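PDB 3KFW: uncharacterized protein from Mycobacterium tuberculosis, which is of unknown function but, as a PaaX-like protein, probably acts as a DNA-binding transcriptional regulator. Local coordinates for residues V122-D127 with G156-L161; H112-E117 with D127-D132; H85-M90 with T145-A150; S162-A167 with V192-T197. All blocks are in the same frame, centred on the assembly; numbering follows the deposited sequence.

Interactions 1, 2 and 3 all draw on the four-stranded antiparallel sheet of the Cas2-like domain, whose order is 116-119, 122-126, 88-93, 141-147. Their centres lie 9 to 12 Å apart. Interaction 3 pairs the last two strands, interaction 1 lays the end of helix 151-158 on strand 122-126, and interaction 2 folds the loop after that strand against the end of helix 100-112. Along the chain, interaction 1 crosses both 2 and 3, whereas interaction 4 follows all three in series. Interaction 4 joins helices 161-177 and 181-195, about 24 Å from interaction 3 between centres. Arg114 NH2 bonds to Leu196 O, tying the Cas2-like domain to the helical C-terminal part.

Interaction 1. Residues V122-D127 with G156-L161; sequences VWMRPD and GQLWDL
Leu158 and Trp159, at the end of helix 151-158, pack against residues Met124 to Pro126 of strand 122-126. The buried part is mostly apolar. Leu158 directs its CB toward the strand, and its CD1 methyl lies 4.2 Å from Met124 CB and 4.1 Å from Met124 O; the selenium end of Met124 (a selenomethionine) leads away from this contact. Arg125 is buried here too: it bends at chi2 and chi3, its NH1 bonds to Pro126 O at 3.2 Å, and NE is held by Arg114 O. No hydrogen bond joins the two segments, so shape and apolar contact carry the packing.

The looser side is that of Trp159 and Asp160, both partly exposed. Trp159 has already left helical geometry, and its CG stands anti to its own carbonyl carbon (chi1 -59°). The ring atom CH2 meets Pro126 CD at 4.0 Å, the two side chains approaching tip to tip, and Arg125 CA lies 4.1 Å from the same CH2. Both strand atoms sit at the edge of the indole, near its plane, while Leu158 CB lies over one face, toward the rim. Asp160 caps the start of helix 161-177 and makes a salt bridge to Arg101 of the second subunit. Trp88 of strand 88-93 and Leu118 of strand 116-119 both touch Leu158, which places the end of helix 151-158 against the sheet, where it touches three strands.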
loop_
_atom_site.group_PDB
_atom_site.type_symbol
_atom_site.label_atom_id
_atom_site.label_comp_id
_atom_site.label_asym_id
_atom_site.label_seq_id
_atom_site.Cartn_x
_atom_site.Cartn_y
_atom_site.Cartn_z
ATOM N N VAL A 122 1.405 4.661 -7.009
ATOM C CA VAL A 122 1.766 5.949 -7.534
ATOM C C VAL A 122 2.668 5.775 -8.777
ATOM O O VAL A 122 3.848 5.405 -8.661
ATOM C CB VAL A 122 2.583 6.766 -6.486
ATOM C CG1 VAL A 122 2.760 8.153 -6.962
ATOM C CG2 VAL A 122 1.897 6.782 -5.122
ATOM N N TRP A 123 2.128 6.067 -9.956
ATOM C CA TRP A 123 2.848 5.932 -11.184
ATOM C C TRP A 123 3.006 7.318 -11.784
ATOM O O TRP A 123 2.095 8.136 -11.659
ATOM C CB TRP A 123 2.086 5.021 -12.130
ATOM C CG TRP A 123 1.925 3.622 -11.674
ATOM C CD1 TRP A 123 0.956 3.138 -10.815
ATOM C CD2 TRP A 123 2.691 2.491 -12.078
ATOM N NE1 TRP A 123 1.078 1.785 -10.673
ATOM C CE2 TRP A 123 2.134 1.353 -11.420
ATOM C CE3 TRP A 123 3.797 2.319 -12.923
ATOM C CZ2 TRP A 123 2.674 0.070 -11.544
ATOM C CZ3 TRP A 123 4.327 1.041 -13.071
ATOM C CH2 TRP A 123 3.775 -0.067 -12.377
HETATM N N MSE A 124 4.159 7.604 -12.400
HETATM C CA MSE A 124 4.430 8.956 -12.942
HETATM C C MSE A 124 5.249 8.861 -14.161
HETATM O O MSE A 124 5.886 7.850 -14.396
HETATM C CB MSE A 124 5.276 9.816 -12.012
HETATM C CG MSE A 124 4.647 10.122 -10.753
HETATM SE SE MSE A 124 5.896 10.923 -9.489
HETATM C CE MSE A 124 5.918 12.728 -10.244
ATOM N N ARG A 125 5.259 9.942 -14.919
ATOM C CA ARG A 125 6.188 10.103 -16.031
ATOM C C ARG A 125 6.120 11.555 -16.462
ATOM O O ARG A 125 5.182 12.247 -16.100
ATOM C CB ARG A 125 5.873 9.145 -17.204
ATOM C CG ARG A 125 4.610 9.489 -17.962
ATOM C CD ARG A 125 4.865 9.525 -19.455
ATOM N NE ARG A 125 5.967 8.625 -19.779
ATOM C CZ ARG A 125 7.133 9.011 -20.274
ATOM N NH1 ARG A 125 7.353 10.276 -20.516
ATOM N NH2 ARG A 125 8.067 8.113 -20.507
ATOM N N PRO A 126 7.139 12.046 -17.197
ATOM C CA PRO A 126 7.043 13.430 -17.694
ATOM C C PRO A 126 5.876 13.574 -18.673
ATOM O O PRO A 126 5.511 12.601 -19.298
ATOM C CB PRO A 126 8.376 13.638 -18.399
ATOM C CG PRO A 126 9.296 12.616 -17.820
ATOM C CD PRO A 126 8.476 11.451 -17.428
ATOM N N ASP A 127 5.287 14.754 -18.834
ATOM C CA ASP A 127 4.133 14.832 -19.715
ATOM C C ASP A 127 4.503 15.056 -21.184
ATOM O O ASP A 127 3.664 15.528 -21.954
ATOM C CB ASP A 127 3.125 15.873 -19.225
ATOM C CG ASP A 127 3.593 17.280 -19.439
ATOM O OD1 ASP A 127 4.777 17.444 -19.771
ATOM O OD2 ASP A 127 2.786 18.236 -19.292
ATOM N N GLY A 156 15.553 8.997 -11.965
ATOM C CA GLY A 156 16.473 7.925 -11.535
ATOM C C GLY A 156 15.895 6.982 -10.486
ATOM O O GLY A 156 16.418 5.874 -10.256
ATOM N N GLN A 157 14.799 7.425 -9.870
ATOM C CA GLN A 157 14.110 6.693 -8.781
ATOM C C GLN A 157 12.922 5.837 -9.345
ATOM O O GLN A 157 12.707 4.719 -8.920
ATOM C CB GLN A 157 13.651 7.734 -7.740
ATOM C CG GLN A 157 13.725 7.398 -6.279
ATOM C CD GLN A 157 15.124 6.954 -5.794
ATOM O OE1 GLN A 157 16.139 7.624 -6.026
ATOM N NE2 GLN A 157 15.159 5.792 -5.126
ATOM N N LEU A 158 12.215 6.361 -10.356
ATOM C CA LEU A 158 11.196 5.654 -11.085
ATOM C C LEU A 158 11.732 4.542 -11.999
ATOM O O LEU A 158 11.108 3.475 -12.143
ATOM C CB LEU A 158 10.458 6.661 -11.942
ATOM C CG LEU A 158 9.742 7.855 -11.327
ATOM C CD1 LEU A 158 9.328 8.760 -12.433
ATOM C CD2 LEU A 158 8.530 7.440 -10.478
ATOM N N TRP A 159 12.841 4.789 -12.702
ATOM C CA TRP A 159 13.435 3.726 -13.553
ATOM C C TRP A 159 14.905 3.428 -13.173
ATOM O O TRP A 159 15.609 4.310 -12.630
ATOM C CB TRP A 159 13.415 4.177 -14.993
ATOM C CG TRP A 159 12.054 4.477 -15.498
ATOM C CD1 TRP A 159 11.123 3.572 -16.022
ATOM C CD2 TRP A 159 11.449 5.772 -15.580
ATOM N NE1 TRP A 159 9.982 4.256 -16.410
ATOM C CE2 TRP A 159 10.144 5.593 -16.156
ATOM C CE3 TRP A 159 11.883 7.062 -15.271
ATOM C CZ2 TRP A 159 9.271 6.664 -16.382
ATOM C CZ3 TRP A 159 11.012 8.143 -15.509
ATOM C CH2 TRP A 159 9.715 7.925 -16.047
ATOM N N ASP A 160 15.345 2.207 -13.467
ATOM C CA ASP A 160 16.705 1.810 -13.311
ATOM C C ASP A 160 17.459 2.374 -14.512
ATOM O O ASP A 160 17.651 1.701 -15.497
ATOM C CB ASP A 160 16.799 0.273 -13.282
ATOM C CG ASP A 160 18.261 -0.246 -13.146
ATOM O OD1 ASP A 160 19.197 0.556 -12.980
ATOM O OD2 ASP A 160 18.489 -1.467 -13.236
ATOM N N LEU A 161 17.888 3.618 -14.446
ATOM C CA LEU A 161 18.508 4.236 -15.588
ATOM C C LEU A 161 19.893 3.735 -15.910
ATOM O O LEU A 161 20.231 3.619 -17.091
ATOM C CB LEU A 161 18.607 5.723 -15.385
ATOM C CG LEU A 161 17.288 6.434 -15.252
ATOM C CD1 LEU A 161 17.579 7.894 -14.878
ATOM C CD2 LEU A 161 16.463 6.319 -16.527
#

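Interaction 2. Residues H112-E117 with D127-D132; sequences HKRFGE and DNLDLD
Lys113 and Asp132 join the end of helix 100-112 to the loop that leaves strand 122-126, in the Cas2-like domain, whose strand order is consistent with a ferredoxin-like fold. A Schellman motif ends that helix, with Arg114 at positive phi as its C-prime residue, and the chain then turns into strand 116-119. Lys113 is the side chain to follow. Its CB points toward the loop and lies in the plane of the Phe115 ring, at the ring's edge. CG stands anti to the carbonyl carbon (chi1 -66°), and the chain runs extended through CD to CE, which comes 3.7 Å from Asp132 O. There it bends (chi4 -88°), and NZ donates to that oxygen at 2.6 Å, nearly in line with the carbonyl bond. The ammonium group thus grips the backbone of Asp132, whose carboxylate OD1 is 6.5 Å from NZ.

Beside this bond, Leu129 places CD1 4.1 Å from Lys113 O and 4.4 Å from Arg114 CB. The guanidinium of Arg114 has its partners outside both segments, NH1 on Ala76 O and NH2 on Leu196 O. Strand 88-93 closes in through His89, which touches both Phe115 and Leu131. These last two side chains cross at about a right angle, with Leu131 CD1 obliquely placed against the far end of the ring, 3.6 Å from Phe115 CZ and 3.8 Å from CE1.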
loop_
_atom_site.group_PDB
_atom_site.type_symbol
_atom_site.label_atom_id
_atom_site.label_comp_id
_atom_site.label_asym_id
_atom_site.label_seq_id
_atom_site.Cartn_x
_atom_site.Cartn_y
_atom_site.Cartn_z
ATOM N N HIS A 112 3.449 -0.366 -20.481
ATOM C CA HIS A 112 3.210 -0.049 -21.884
ATOM C C HIS A 112 3.122 1.453 -22.198
ATOM O O HIS A 112 3.548 1.894 -23.254
ATOM C CB HIS A 112 1.940 -0.776 -22.391
ATOM C CG HIS A 112 1.649 -0.545 -23.848
ATOM N ND1 HIS A 112 2.219 -1.305 -24.854
ATOM C CD2 HIS A 112 0.832 0.345 -24.472
ATOM C CE1 HIS A 112 1.768 -0.895 -26.031
ATOM N NE2 HIS A 112 0.929 0.109 -25.828
ATOM N N LYS A 113 2.513 2.220 -21.315
ATOM C CA LYS A 113 2.452 3.675 -21.486
ATOM C C LYS A 113 3.663 4.376 -20.849
ATOM O O LYS A 113 3.675 5.591 -20.714
ATOM C CB LYS A 113 1.193 4.187 -20.819
ATOM C CG LYS A 113 -0.044 3.714 -21.484
ATOM C CD LYS A 113 -1.241 4.239 -20.729
ATOM C CE LYS A 113 -2.537 3.666 -21.357
ATOM N NZ LYS A 113 -2.976 4.556 -22.441
ATOM N N ARG A 114 4.636 3.577 -20.379
ATOM C CA ARG A 114 5.949 4.037 -19.933
ATOM C C ARG A 114 5.878 4.949 -18.724
ATOM O O ARG A 114 6.540 5.984 -18.666
ATOM C CB ARG A 114 6.733 4.613 -21.118
ATOM C CG ARG A 114 6.695 3.584 -22.245
ATOM C CD ARG A 114 7.275 4.065 -23.518
ATOM N NE ARG A 114 7.620 2.888 -24.295
ATOM C CZ ARG A 114 7.406 2.799 -25.588
ATOM N NH1 ARG A 114 6.836 3.826 -26.215
ATOM N NH2 ARG A 114 7.723 1.683 -26.243
ATOM N N PHE A 115 5.032 4.535 -17.773
ATOM C CA PHE A 115 4.997 5.078 -16.421
ATOM C C PHE A 115 5.926 4.269 -15.526
ATOM O O PHE A 115 6.100 3.083 -15.755
ATOM C CB PHE A 115 3.562 5.063 -15.878
ATOM C CG PHE A 115 2.708 6.184 -16.431
ATOM C CD1 PHE A 115 2.167 6.102 -17.716
ATOM C CD2 PHE A 115 2.444 7.301 -15.679
ATOM C CE1 PHE A 115 1.404 7.125 -18.231
ATOM C CE2 PHE A 115 1.670 8.329 -16.196
ATOM C CZ PHE A 115 1.171 8.249 -17.470
ATOM N N GLY A 116 6.565 4.934 -14.561
ATOM C CA GLY A 116 7.361 4.251 -13.541
ATOM C C GLY A 116 6.633 4.285 -12.200
ATOM O O GLY A 116 5.886 5.204 -11.877
ATOM N N GLU A 117 6.844 3.258 -11.421
ATOM C CA GLU A 117 6.215 3.161 -10.149
ATOM C C GLU A 117 7.084 3.845 -9.066
ATOM O O GLU A 117 8.149 3.316 -8.696
ATOM C CB GLU A 117 5.975 1.677 -9.836
ATOM C CG GLU A 117 5.277 1.427 -8.531
ATOM C CD GLU A 117 4.822 0.020 -8.430
ATOM O OE1 GLU A 117 3.777 -0.218 -7.797
ATOM O OE2 GLU A 117 5.491 -0.864 -9.030
ATOM N N ASP A 127 5.287 14.754 -18.834
ATOM C CA ASP A 127 4.133 14.832 -19.715
ATOM C C ASP A 127 4.503 15.056 -21.184
ATOM O O ASP A 127 3.664 15.528 -21.954
ATOM C CB ASP A 127 3.125 15.873 -19.225
ATOM C CG ASP A 127 3.593 17.280 -19.439
ATOM O OD1 ASP A 127 4.777 17.444 -19.771
ATOM O OD2 ASP A 127 2.786 18.236 -19.292
ATOM N N ASN A 128 5.742 14.714 -21.561
ATOM C CA ASN A 128 6.230 14.837 -22.950
ATOM C C ASN A 128 5.601 13.820 -23.943
ATOM O O ASN A 128 5.579 14.069 -25.129
ATOM C CB ASN A 128 7.773 14.811 -23.003
ATOM C CG ASN A 128 8.363 13.468 -22.552
ATOM O OD1 ASN A 128 7.887 12.864 -21.592
ATOM N ND2 ASN A 128 9.388 12.995 -23.253
ATOM N N LEU A 129 5.136 12.672 -23.440
ATOM C CA LEU A 129 4.190 11.796 -24.143
ATOM C C LEU A 129 2.756 12.241 -23.853
ATOM O O LEU A 129 2.451 12.607 -22.707
ATOM C CB LEU A 129 4.321 10.340 -23.660
ATOM C CG LEU A 129 5.595 9.536 -23.921
ATOM C CD1 LEU A 129 5.404 8.093 -23.470
ATOM C CD2 LEU A 129 5.997 9.629 -25.426
ATOM N N ASP A 130 1.904 12.194 -24.890
ATOM C CA ASP A 130 0.452 12.482 -24.845
ATOM C C ASP A 130 -0.391 11.361 -24.196
ATOM O O ASP A 130 -1.055 10.574 -24.922
ATOM C CB ASP A 130 -0.078 12.628 -26.284
ATOM C CG ASP A 130 -0.081 14.063 -26.801
ATOM O OD1 ASP A 130 -0.054 14.223 -28.042
ATOM O OD2 ASP A 130 -0.134 15.021 -25.994
ATOM N N LEU A 131 -0.410 11.297 -22.864
ATOM C CA LEU A 131 -1.250 10.328 -22.145
ATOM C C LEU A 131 -2.707 10.312 -22.624
ATOM O O LEU A 131 -3.419 11.312 -22.547
ATOM C CB LEU A 131 -1.241 10.594 -20.632
ATOM C CG LEU A 131 -2.338 9.949 -19.759
ATOM C CD1 LEU A 131 -1.971 8.543 -19.289
ATOM C CD2 LEU A 131 -2.712 10.852 -18.585
ATOM N N ASP A 132 -3.154 9.174 -23.118
ATOM C CA ASP A 132 -4.566 8.998 -23.239
ATOM C C ASP A 132 -4.913 7.822 -22.354
ATOM O O ASP A 132 -4.312 6.753 -22.474
ATOM C CB ASP A 132 -4.975 8.763 -24.687
ATOM C CG ASP A 132 -6.348 9.342 -24.997
ATOM O OD1 ASP A 132 -7.301 9.063 -24.232
ATOM O OD2 ASP A 132 -6.479 10.085 -26.002
#

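Interaction 3. Residues H85-M90 with T145-A150; sequences HGNWHM and TARDEA
His85 meets Arg147 through its backbone: His85 O accepts from Arg147 NH1 at 2.8 Å, the oxygen tilted 22° from the guanidinium plane. Gly86 follows with positive phi, and its carbonyl oxygen lies over the centre of one guanidinium face and 3.5 Å from Arg147 CB. Next comes Asn87, whose side chain crosses that of Arg147, with amide and guanidinium planes 74° apart; its CB packs 3.8 Å from Thr145 CG2.

Trp88 forms an antiparallel hydrogen-bonded pair with Ala146: Trp88 N donates to Ala146 O at 2.7 Å, and Ala146 N returns a 2.9 Å bond to Trp88 O. The same Ala146 oxygen lies at the edge of the indole, 3.4 Å from CD1, and receives a CA-H...O contact from Asn87. His89 and Thr145 form the next, non-hydrogen-bonded pair, and the Thr145 CA-H points at Trp88 O. Met90, a selenomethionine, has its CG anti to the backbone N (chi1 -154°), and its SE comes 4.1 Å from Ala146 CB; Met90 also packs on Met90 of the third subunit.

Strand 141-147 is the outermost strand in its own chain, yet residues 145-147 pair with a strand of the third subunit, continuing the sheet across the interface. Asp148 opens an Asx turn, OD2 accepting from Ala150 N, and its OD1 makes a salt bridge to Arg142 of the third subunit. The chemistry is thus backbone pairing in the sheet, finished by a charged arginine on a loop carbonyl, whose oxygen it would polarise.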
loop_
_atom_site.group_PDB
_atom_site.type_symbol
_atom_site.label_atom_id
_atom_site.label_comp_id
_atom_site.label_asym_id
_atom_site.label_seq_id
_atom_site.Cartn_x
_atom_site.Cartn_y
_atom_site.Cartn_z
ATOM N N HIS A 85 8.482 21.029 -20.084
ATOM C CA HIS A 85 8.410 22.195 -19.224
ATOM C C HIS A 85 8.275 21.885 -17.749
ATOM O O HIS A 85 7.870 22.745 -16.990
ATOM C CB HIS A 85 7.319 23.145 -19.703
ATOM C CG HIS A 85 7.676 23.832 -20.974
ATOM N ND1 HIS A 85 8.618 24.841 -21.032
ATOM C CD2 HIS A 85 7.244 23.644 -22.242
ATOM C CE1 HIS A 85 8.747 25.251 -22.281
ATOM N NE2 HIS A 85 7.926 24.539 -23.035
ATOM N N GLY A 86 8.642 20.672 -17.345
ATOM C CA GLY A 86 8.841 20.345 -15.915
ATOM C C GLY A 86 7.708 19.596 -15.257
ATOM O O GLY A 86 7.784 19.259 -14.058
ATOM N N ASN A 87 6.657 19.338 -16.036
ATOM C CA ASN A 87 5.449 18.718 -15.531
ATOM C C ASN A 87 5.452 17.215 -15.720
ATOM O O ASN A 87 5.988 16.722 -16.717
ATOM C CB ASN A 87 4.217 19.307 -16.183
ATOM C CG ASN A 87 3.967 20.729 -15.756
ATOM O OD1 ASN A 87 3.455 20.990 -14.672
ATOM N ND2 ASN A 87 4.310 21.662 -16.620
ATOM N N TRP A 88 4.840 16.516 -14.765
ATOM C CA TRP A 88 4.715 15.089 -14.775
ATOM C C TRP A 88 3.236 14.680 -14.818
ATOM O O TRP A 88 2.388 15.278 -14.148
ATOM C CB TRP A 88 5.342 14.523 -13.480
ATOM C CG TRP A 88 6.822 14.743 -13.410
ATOM C CD1 TRP A 88 7.475 15.940 -13.173
ATOM C CD2 TRP A 88 7.843 13.760 -13.578
ATOM N NE1 TRP A 88 8.822 15.748 -13.174
ATOM C CE2 TRP A 88 9.092 14.430 -13.418
ATOM C CE3 TRP A 88 7.831 12.388 -13.803
ATOM C CZ2 TRP A 88 10.326 13.768 -13.526
ATOM C CZ3 TRP A 88 9.041 11.713 -13.877
ATOM C CH2 TRP A 88 10.296 12.424 -13.767
ATOM N N HIS A 89 2.927 13.657 -15.601
ATOM C CA HIS A 89 1.654 12.974 -15.473
ATOM C C HIS A 89 1.704 12.091 -14.252
ATOM O O HIS A 89 2.702 11.411 -14.031
ATOM C CB HIS A 89 1.351 12.134 -16.720
ATOM C CG HIS A 89 0.900 12.957 -17.891
ATOM N ND1 HIS A 89 1.086 12.565 -19.207
ATOM C CD2 HIS A 89 0.284 14.167 -17.935
ATOM C CE1 HIS A 89 0.573 13.482 -20.001
ATOM N NE2 HIS A 89 0.081 14.459 -19.256
HETATM N N MSE A 90 0.625 12.074 -13.476
HETATM C CA MSE A 90 0.566 11.250 -12.272
HETATM C C MSE A 90 -0.710 10.457 -12.172
HETATM O O MSE A 90 -1.816 10.975 -12.225
HETATM C CB MSE A 90 0.702 12.112 -11.042
HETATM C CG MSE A 90 1.260 11.354 -9.857
HETATM SE SE MSE A 90 1.696 12.606 -8.413
HETATM C CE MSE A 90 0.063 12.095 -7.510
ATOM N N THR A 145 -1.447 16.352 -12.348
ATOM C CA THR A 145 -0.201 16.838 -12.939
ATOM C C THR A 145 0.672 17.220 -11.746
ATOM O O THR A 145 0.170 17.722 -10.746
ATOM C CB THR A 145 -0.483 18.037 -13.918
ATOM O OG1 THR A 145 -1.444 17.629 -14.903
ATOM C CG2 THR A 145 0.787 18.514 -14.644
ATOM N N ALA A 146 1.963 16.952 -11.812
ATOM C CA ALA A 146 2.829 17.369 -10.707
ATOM C C ALA A 146 4.176 17.871 -11.138
ATOM O O ALA A 146 4.623 17.605 -12.264
ATOM C CB ALA A 146 3.023 16.233 -9.687
ATOM N N ARG A 147 4.844 18.552 -10.221
ATOM C CA ARG A 147 6.252 18.838 -10.426
ATOM C C ARG A 147 7.197 18.572 -9.245
ATOM O O ARG A 147 6.844 18.760 -8.075
ATOM C CB ARG A 147 6.465 20.255 -11.027
ATOM C CG ARG A 147 5.403 21.277 -10.645
ATOM C CD ARG A 147 5.800 22.695 -11.137
ATOM N NE ARG A 147 5.624 22.752 -12.570
ATOM C CZ ARG A 147 6.534 23.156 -13.444
ATOM N NH1 ARG A 147 6.233 23.119 -14.719
ATOM N NH2 ARG A 147 7.712 23.607 -13.058
ATOM N N ASP A 148 8.407 18.141 -9.590
ATOM C CA ASP A 148 9.441 17.845 -8.621
ATOM C C ASP A 148 10.601 18.837 -8.674
ATOM O O ASP A 148 10.906 19.368 -9.720
ATOM C CB ASP A 148 9.974 16.426 -8.851
ATOM C CG ASP A 148 10.556 15.827 -7.589
ATOM O OD1 ASP A 148 9.959 14.875 -7.031
ATOM O OD2 ASP A 148 11.603 16.334 -7.136
ATOM N N GLU A 149 11.289 19.044 -7.568
ATOM C CA GLU A 149 12.413 19.999 -7.586
ATOM C C GLU A 149 13.754 19.404 -8.053
ATOM O O GLU A 149 14.638 20.128 -8.450
ATOM C CB GLU A 149 12.526 20.716 -6.243
ATOM C CG GLU A 149 11.610 21.933 -6.201
ATOM C CD GLU A 149 11.172 22.294 -4.799
ATOM O OE1 GLU A 149 11.711 23.287 -4.241
ATOM O OE2 GLU A 149 10.298 21.584 -4.252
ATOM N N ALA A 150 13.865 18.076 -8.015
ATOM C CA ALA A 150 15.009 17.320 -8.523
ATOM C C ALA A 150 14.426 16.288 -9.495
ATOM O O ALA A 150 14.353 15.108 -9.183
ATOM C CB ALA A 150 15.730 16.604 -7.376
#

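Interaction 4. Residues S162-A167 with V192-T197; sequences SGWTEA and VRHLLT
Trp164 and His194 lie face to face: the five-membered ring of the indole stacks on the imidazole, with centroids 3.8 Å apart and planes at 18°. His194 NE2 sits over the centre of the indole face, while Trp164 NE1 lies over the imidazole nearer its rim. At the indole edge, in its plane, is Thr197 OG1, which accepts from Trp164 NE1 at 2.8 Å. That hydroxyl in turn donates to His194 O at 3.0 Å, an oxygen that also takes the Thr197 backbone N.

The stack is fixed in rotation by a second bond. His194 NE2 donates to Trp164 O at 3.0 Å, exactly in its own ring plane and on a carbonyl lone pair, with an N-H...O angle of 165°. Trp164 CG stands anti to its backbone N (chi1 -169°), beside the carbonyl carbon whose oxygen takes that bond. Ala167 CB touches His194 CE1 at 3.7 Å.

Trp210 stacks on Trp164 as well, and Leu215 of helix 212-234 touches Trp164, His194 and Leu195. The contact therefore joins helix 161-177 to the last turns of helix 181-195, with Leu215 against both and Met77 of helix 64-77 against Leu195.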
loop_
_atom_site.group_PDB
_atom_site.type_symbol
_atom_site.label_atom_id
_atom_site.label_comp_id
_atom_site.label_asym_id
_atom_site.label_seq_id
_atom_site.Cartn_x
_atom_site.Cartn_y
_atom_site.Cartn_z
ATOM N N SER A 162 20.739 3.534 -14.888
ATOM C CA SER A 162 22.094 3.012 -15.160
ATOM C C SER A 162 22.014 1.575 -15.722
ATOM O O SER A 162 22.785 1.224 -16.600
ATOM C CB SER A 162 22.953 3.047 -13.927
ATOM O OG SER A 162 22.335 2.233 -12.937
ATOM N N GLY A 163 21.066 0.763 -15.246
ATOM C CA GLY A 163 20.920 -0.627 -15.726
ATOM C C GLY A 163 20.411 -0.712 -17.147
ATOM O O GLY A 163 20.712 -1.678 -17.869
ATOM N N TRP A 164 19.622 0.276 -17.556
ATOM C CA TRP A 164 19.039 0.245 -18.880
ATOM C C TRP A 164 20.065 0.725 -19.900
ATOM O O TRP A 164 20.065 0.259 -21.030
ATOM C CB TRP A 164 17.841 1.167 -18.955
ATOM C CG TRP A 164 16.979 1.018 -20.214
ATOM C CD1 TRP A 164 15.775 0.297 -20.339
ATOM C CD2 TRP A 164 17.196 1.664 -21.492
ATOM N NE1 TRP A 164 15.286 0.443 -21.644
ATOM C CE2 TRP A 164 16.135 1.269 -22.358
ATOM C CE3 TRP A 164 18.198 2.496 -21.995
ATOM C CZ2 TRP A 164 16.053 1.704 -23.668
ATOM C CZ3 TRP A 164 18.114 2.936 -23.332
ATOM C CH2 TRP A 164 17.045 2.536 -24.147
ATOM N N THR A 165 20.874 1.694 -19.467
ATOM C CA THR A 165 22.083 2.203 -20.114
ATOM C C THR A 165 23.105 1.079 -20.295
ATOM O O THR A 165 23.526 0.832 -21.431
ATOM C CB THR A 165 22.704 3.347 -19.220
ATOM O OG1 THR A 165 21.820 4.477 -19.224
ATOM C CG2 THR A 165 24.146 3.758 -19.649
ATOM N N GLU A 166 23.491 0.394 -19.205
ATOM C CA GLU A 166 24.411 -0.752 -19.302
ATOM C C GLU A 166 23.914 -1.843 -20.279
ATOM O O GLU A 166 24.701 -2.376 -21.074
ATOM C CB GLU A 166 24.726 -1.361 -17.925
ATOM C CG GLU A 166 25.821 -2.482 -17.940
ATOM C CD GLU A 166 26.671 -2.562 -16.621
ATOM O OE1 GLU A 166 27.827 -2.016 -16.585
ATOM O OE2 GLU A 166 26.178 -3.154 -15.613
ATOM N N ALA A 167 22.614 -2.138 -20.251
ATOM C CA ALA A 167 22.034 -3.188 -21.129
ATOM C C ALA A 167 22.040 -2.760 -22.554
ATOM O O ALA A 167 22.187 -3.610 -23.435
ATOM C CB ALA A 167 20.610 -3.604 -20.718
ATOM N N VAL A 192 14.864 -4.107 -30.301
ATOM C CA VAL A 192 13.490 -3.716 -30.378
ATOM C C VAL A 192 12.872 -3.967 -29.026
ATOM O O VAL A 192 12.171 -3.092 -28.528
ATOM C CB VAL A 192 12.716 -4.450 -31.498
ATOM C CG1 VAL A 192 11.191 -4.354 -31.296
ATOM C CG2 VAL A 192 13.079 -3.849 -32.810
ATOM N N ARG A 193 13.114 -5.143 -28.438
ATOM C CA ARG A 193 12.566 -5.465 -27.088
ATOM C C ARG A 193 13.103 -4.505 -26.023
ATOM O O ARG A 193 12.414 -4.167 -25.081
ATOM C CB ARG A 193 12.814 -6.932 -26.679
ATOM C CG ARG A 193 11.899 -7.902 -27.443
ATOM C CD ARG A 193 12.063 -9.352 -26.972
ATOM N NE ARG A 193 13.064 -10.097 -27.761
ATOM C CZ ARG A 193 14.282 -10.422 -27.312
ATOM N NH1 ARG A 193 14.638 -10.065 -26.084
ATOM N NH2 ARG A 193 15.133 -11.103 -28.093
ATOM N N HIS A 194 14.329 -4.050 -26.201
ATOM C CA HIS A 194 14.868 -3.110 -25.279
ATOM C C HIS A 194 14.255 -1.703 -25.433
ATOM O O HIS A 194 13.937 -1.053 -24.428
ATOM C CB HIS A 194 16.384 -3.072 -25.372
ATOM C CG HIS A 194 17.031 -2.482 -24.167
ATOM N ND1 HIS A 194 16.687 -2.859 -22.887
ATOM C CD2 HIS A 194 17.992 -1.542 -24.038
ATOM C CE1 HIS A 194 17.437 -2.203 -22.018
ATOM N NE2 HIS A 194 18.239 -1.400 -22.693
ATOM N N LEU A 195 14.090 -1.229 -26.649
ATOM C CA LEU A 195 13.442 0.072 -26.844
ATOM C C LEU A 195 11.996 0.146 -26.311
ATOM O O LEU A 195 11.545 1.210 -25.846
ATOM C CB LEU A 195 13.489 0.475 -28.305
ATOM C CG LEU A 195 14.924 0.680 -28.805
ATOM C CD1 LEU A 195 15.030 0.645 -30.326
ATOM C CD2 LEU A 195 15.499 1.979 -28.258
ATOM N N LEU A 196 11.293 -0.990 -26.349
ATOM C CA LEU A 196 9.900 -1.084 -25.937
ATOM C C LEU A 196 9.748 -0.598 -24.521
ATOM O O LEU A 196 8.663 -0.092 -24.159
ATOM C CB LEU A 196 9.380 -2.529 -26.036
ATOM C CG LEU A 196 8.868 -3.040 -27.405
ATOM C CD1 LEU A 196 8.318 -4.456 -27.207
ATOM C CD2 LEU A 196 7.805 -2.144 -28.018
ATOM N N THR A 197 10.826 -0.774 -23.741
ATOM C CA THR A 197 10.878 -0.369 -22.348
ATOM C C THR A 197 11.511 0.997 -22.149
ATOM O O THR A 197 11.710 1.401 -21.005
ATOM C CB THR A 197 11.654 -1.388 -21.421
ATOM O OG1 THR A 197 13.051 -1.215 -21.569
ATOM C CG2 THR A 197 11.269 -2.887 -21.682
#